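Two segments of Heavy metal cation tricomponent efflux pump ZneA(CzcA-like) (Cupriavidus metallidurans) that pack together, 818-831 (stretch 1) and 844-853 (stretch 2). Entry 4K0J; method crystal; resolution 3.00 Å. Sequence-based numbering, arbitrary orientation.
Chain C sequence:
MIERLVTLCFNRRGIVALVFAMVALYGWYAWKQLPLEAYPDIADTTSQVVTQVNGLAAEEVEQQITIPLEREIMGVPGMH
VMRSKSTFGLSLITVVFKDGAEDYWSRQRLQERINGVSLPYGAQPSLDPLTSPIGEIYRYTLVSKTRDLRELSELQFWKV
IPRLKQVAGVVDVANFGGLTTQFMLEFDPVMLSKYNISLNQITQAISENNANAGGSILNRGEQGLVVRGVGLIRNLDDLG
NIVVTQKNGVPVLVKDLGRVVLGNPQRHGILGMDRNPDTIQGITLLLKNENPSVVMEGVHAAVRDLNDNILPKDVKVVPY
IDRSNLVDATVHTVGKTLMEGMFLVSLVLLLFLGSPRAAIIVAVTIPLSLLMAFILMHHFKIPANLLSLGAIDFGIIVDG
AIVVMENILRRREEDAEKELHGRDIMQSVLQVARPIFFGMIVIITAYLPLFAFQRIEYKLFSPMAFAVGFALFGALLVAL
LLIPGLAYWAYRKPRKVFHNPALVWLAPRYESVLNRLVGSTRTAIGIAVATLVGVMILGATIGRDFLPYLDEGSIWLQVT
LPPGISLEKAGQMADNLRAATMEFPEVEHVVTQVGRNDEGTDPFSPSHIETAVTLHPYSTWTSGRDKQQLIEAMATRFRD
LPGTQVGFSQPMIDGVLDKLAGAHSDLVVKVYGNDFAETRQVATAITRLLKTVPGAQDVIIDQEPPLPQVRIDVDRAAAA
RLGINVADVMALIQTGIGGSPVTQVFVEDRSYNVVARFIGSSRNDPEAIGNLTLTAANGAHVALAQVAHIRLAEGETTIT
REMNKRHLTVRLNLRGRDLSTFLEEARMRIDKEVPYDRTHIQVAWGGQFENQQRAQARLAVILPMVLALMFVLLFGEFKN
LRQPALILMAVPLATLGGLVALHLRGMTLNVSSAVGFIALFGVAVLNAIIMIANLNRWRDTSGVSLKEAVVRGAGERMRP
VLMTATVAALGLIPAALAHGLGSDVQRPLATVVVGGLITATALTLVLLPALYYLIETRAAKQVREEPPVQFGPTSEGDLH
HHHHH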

# COMPACT_ATOMS: atom_id res chain seq x y z
N ASP C 818 44.81 -9.07 -1.67
CA ASP C 818 43.92 -9.19 -0.52
C ASP C 818 42.97 -8.01 -0.47
O ASP C 818 42.87 -7.24 -1.42
N LEU C 819 42.27 -7.87 0.65
CA LEU C 819 41.44 -6.70 0.88
C LEU C 819 41.84 -6.02 2.19
O LEU C 819 42.05 -4.81 2.21
N SER C 820 41.94 -6.80 3.26
CA SER C 820 42.27 -6.26 4.57
C SER C 820 43.65 -5.61 4.57
O SER C 820 43.77 -4.41 4.81
N THR C 821 44.67 -6.42 4.31
CA THR C 821 46.05 -5.93 4.29
C THR C 821 46.24 -4.88 3.19
O THR C 821 46.95 -3.89 3.39
N PHE C 822 45.61 -5.11 2.05
CA PHE C 822 45.70 -4.18 0.93
C PHE C 822 45.13 -2.82 1.28
O PHE C 822 45.81 -1.80 1.14
N LEU C 823 43.89 -2.80 1.73
CA LEU C 823 43.24 -1.54 2.07
C LEU C 823 43.95 -0.87 3.23
O LEU C 823 44.01 0.35 3.29
N GLU C 824 44.50 -1.68 4.13
CA GLU C 824 45.31 -1.16 5.23
C GLU C 824 46.50 -0.36 4.68
O GLU C 824 46.69 0.82 5.02
N GLU C 825 47.28 -1.00 3.82
CA GLU C 825 48.46 -0.39 3.22
C GLU C 825 48.13 0.87 2.41
O GLU C 825 48.68 1.94 2.66
N ALA C 826 47.22 0.73 1.45
CA ALA C 826 46.86 1.85 0.57
C ALA C 826 46.25 3.01 1.34
O ALA C 826 46.70 4.16 1.20
N ARG C 827 45.24 2.73 2.16
CA ARG C 827 44.61 3.77 2.98
C ARG C 827 45.61 4.46 3.90
O ARG C 827 45.52 5.66 4.14
N MET C 828 46.58 3.69 4.40
CA MET C 828 47.65 4.29 5.20
C MET C 828 48.49 5.23 4.35
O MET C 828 48.88 6.31 4.79
N ARG C 829 48.77 4.82 3.11
CA ARG C 829 49.56 5.65 2.20
C ARG C 829 48.79 6.87 1.69
O ARG C 829 49.37 7.78 1.10
N ILE C 830 47.47 6.88 1.91
CA ILE C 830 46.63 8.01 1.49
C ILE C 830 46.82 9.23 2.40
O ILE C 830 46.78 10.37 1.94
N ASP C 831 47.06 8.97 3.68
CA ASP C 831 47.15 10.04 4.68
C ASP C 831 48.36 10.95 4.46
O ASP C 831 48.43 12.04 5.04
N ALA C 844 36.96 10.00 1.28
CA ALA C 844 36.44 8.78 1.88
C ALA C 844 36.69 7.55 1.02
O ALA C 844 36.97 7.67 -0.17
N TRP C 845 36.58 6.37 1.62
CA TRP C 845 36.66 5.11 0.89
C TRP C 845 35.27 4.51 0.78
O TRP C 845 34.42 4.72 1.64
N GLY C 846 35.03 3.75 -0.29
CA GLY C 846 33.72 3.16 -0.52
C GLY C 846 33.78 1.87 -1.31
O GLY C 846 34.82 1.52 -1.88
N GLY C 847 32.66 1.15 -1.35
CA GLY C 847 32.58 -0.10 -2.08
C GLY C 847 32.46 -1.29 -1.16
O GLY C 847 31.68 -1.28 -0.20
N GLN C 848 33.23 -2.34 -1.44
CA GLN C 848 33.23 -3.53 -0.60
C GLN C 848 33.98 -3.30 0.71
O GLN C 848 34.07 -4.19 1.55
N PHE C 849 34.52 -2.10 0.87
CA PHE C 849 35.09 -1.66 2.14
C PHE C 849 33.97 -1.60 3.18
O PHE C 849 34.11 -2.13 4.28
N GLU C 850 32.86 -0.97 2.80
CA GLU C 850 31.71 -0.87 3.68
C GLU C 850 31.11 -2.25 3.93
O GLU C 850 30.64 -2.55 5.03
N ASN C 851 31.13 -3.08 2.89
CA ASN C 851 30.68 -4.46 3.02
C ASN C 851 31.49 -5.20 4.09
O ASN C 851 30.93 -5.84 4.98
N GLN C 852 32.82 -5.08 4.00
CA GLN C 852 33.72 -5.68 4.97
C GLN C 852 33.45 -5.16 6.37
O GLN C 852 33.42 -5.94 7.33
N GLN C 853 33.25 -3.85 6.49
CA GLN C 853 32.95 -3.23 7.78
C GLN C 853 31.68 -3.79 8.42
O GLN C 853 31.70 -4.24 9.57

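Helix 820-830 packs on strand 844-847 and the helix after it mainly through side chains, with no hydrogen bond between the two stretches. Asp818 stays out of reach, but its OD2 accepts a hydrogen bond from Ser820 OG (3.0 Å) and a weak one from Thr821 OG1 (3.3 Å), at the start of the helix. Leu819, at the N-cap position, points toward stretch 2 with chi1 t and chi2 p. Its CG lies 4.0 Å from Gln852 OE1. Gln852 also points in, with chi1 and chi2 both t, and its OE1 comes within 3.8 Å of Ser820 CA.

Leu823 points in with chi1 t. Its CD1 sits 3.4 Å from Phe849 CD2 and 4.3 Å from Trp845 CE3, so one methyl reaches both aromatic rings. Ala826 is small, and its CB rests 4.2 Å from Trp845 CH2.

The CA-to-CB bond of Arg827 points sideways to stretch 2, but with chi1 t, chi2 t and chi3 m the end of the side chain comes nearer. Its guanidinium lies over one face of the Trp845 ring, and NH2 approaches Phe849 CZ at 3.1 Å. The CA-to-CB bond of Phe849, chi1 t, also points sideways, and the end of its side chain comes nearer. Ile830, m at both chi angles, meets the edge of the Trp845 ring, CG1 to CZ2 at 3.7 Å. Trp845, chi1 m, is thus the most heavily covered residue of the contact.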

# COMPACT_ATOMS: atom_id res chain seq x y z
CB ASP C 818 44.76 -9.24 0.76
CG ASP C 818 44.19 -10.19 1.79
OD1 ASP C 818 43.89 -11.35 1.43
OD2 ASP C 818 44.06 -9.79 2.96
CB LEU C 819 39.96 -7.05 0.89
CG LEU C 819 39.00 -5.88 1.16
CD1 LEU C 819 39.27 -4.73 0.21
CD2 LEU C 819 37.55 -6.32 1.05
CB SER C 820 42.23 -7.37 5.63
OG SER C 820 43.34 -8.24 5.48
CB THR C 821 47.05 -7.09 4.09
OG1 THR C 821 46.71 -7.83 2.91
CG2 THR C 821 47.03 -8.02 5.29
CB PHE C 822 44.99 -4.72 -0.31
CG PHE C 822 44.63 -3.65 -1.30
CD1 PHE C 822 45.62 -2.96 -1.98
CD2 PHE C 822 43.31 -3.32 -1.53
CE1 PHE C 822 45.29 -1.96 -2.89
CE2 PHE C 822 42.98 -2.32 -2.44
CZ PHE C 822 43.97 -1.65 -3.12
CB LEU C 823 41.76 -1.74 2.40
CG LEU C 823 40.88 -0.49 2.37
CD1 LEU C 823 39.52 -0.83 1.80
CD2 LEU C 823 40.76 0.14 3.75
CB GLU C 824 45.82 -2.30 6.10
CG GLU C 824 46.80 -1.86 7.17
CD GLU C 824 47.38 -3.04 7.94
OE1 GLU C 824 47.10 -4.19 7.55
OE2 GLU C 824 48.11 -2.81 8.92
CB GLU C 825 49.17 -1.40 2.33
CG GLU C 825 50.32 -0.82 1.52
CD GLU C 825 51.01 -1.87 0.68
OE1 GLU C 825 51.25 -1.61 -0.52
OE2 GLU C 825 51.32 -2.96 1.21
CB ALA C 826 45.93 1.38 -0.53
CB ARG C 827 43.43 3.20 3.78
CG ARG C 827 42.95 4.08 4.92
CD ARG C 827 41.93 3.33 5.79
NE ARG C 827 40.60 3.32 5.20
CZ ARG C 827 39.63 4.18 5.52
NH1 ARG C 827 39.86 5.12 6.43
NH2 ARG C 827 38.45 4.10 4.94
CB MET C 828 48.53 3.21 5.85
CG MET C 828 49.53 3.76 6.87
SD MET C 828 50.41 2.47 7.77
CE MET C 828 49.05 1.63 8.58
CB ARG C 829 50.07 4.81 1.03
CG ARG C 829 51.01 3.68 1.42
CD ARG C 829 51.49 2.92 0.21
NE ARG C 829 52.15 3.80 -0.75
CZ ARG C 829 52.61 3.40 -1.93
NH1 ARG C 829 52.49 2.14 -2.31
NH2 ARG C 829 53.21 4.27 -2.74
CB ILE C 830 45.13 7.61 1.44
CG1 ILE C 830 44.88 6.60 0.32
CG2 ILE C 830 44.24 8.83 1.24
CD1 ILE C 830 45.21 7.13 -1.05
CB ASP C 831 47.20 9.45 6.09
CG ASP C 831 46.08 8.45 6.33
OD1 ASP C 831 45.02 8.58 5.68
OD2 ASP C 831 46.27 7.55 7.17
CB ALA C 844 34.96 8.93 2.17
CB TRP C 845 37.62 4.14 1.60
CG TRP C 845 39.06 4.46 1.36
CD1 TRP C 845 39.80 5.43 1.97
CD2 TRP C 845 39.93 3.82 0.42
NE1 TRP C 845 41.08 5.42 1.48
CE2 TRP C 845 41.19 4.44 0.53
CE3 TRP C 845 39.77 2.77 -0.49
CZ2 TRP C 845 42.28 4.06 -0.25
CZ3 TRP C 845 40.86 2.39 -1.26
CH2 TRP C 845 42.09 3.03 -1.13
CB GLN C 848 33.80 -4.73 -1.36
CG GLN C 848 32.86 -5.29 -2.43
CD GLN C 848 33.38 -6.55 -3.08
OE1 GLN C 848 32.66 -7.25 -3.78
NE2 GLN C 848 34.65 -6.85 -2.84
CB PHE C 849 35.75 -0.29 1.97
CG PHE C 849 36.01 0.43 3.27
CD1 PHE C 849 35.17 1.44 3.70
CD2 PHE C 849 37.11 0.10 4.05
CE1 PHE C 849 35.41 2.10 4.89
CE2 PHE C 849 37.35 0.76 5.24
CZ PHE C 849 36.50 1.76 5.66
CB GLU C 850 30.65 0.07 3.09
CG GLU C 850 29.35 0.10 3.88
CD GLU C 850 28.51 1.32 3.58
OE1 GLU C 850 27.29 1.16 3.36
OE2 GLU C 850 29.06 2.44 3.58
CB ASN C 851 30.75 -5.18 1.67
CG ASN C 851 29.67 -4.74 0.70
OD1 ASN C 851 28.67 -4.14 1.10
ND2 ASN C 851 29.86 -5.04 -0.58
CB GLN C 852 35.18 -5.39 4.60
CG GLN C 852 36.19 -5.94 5.60
CD GLN C 852 37.53 -5.20 5.54
OE1 GLN C 852 38.54 -5.77 5.13
NE2 GLN C 852 37.53 -3.94 5.96
CB GLN C 853 32.87 -1.71 7.66
CG GLN C 853 34.22 -1.02 7.59
CD GLN C 853 34.11 0.48 7.75
OE1 GLN C 853 33.26 1.13 7.14
NE2 GLN C 853 34.97 1.05 8.59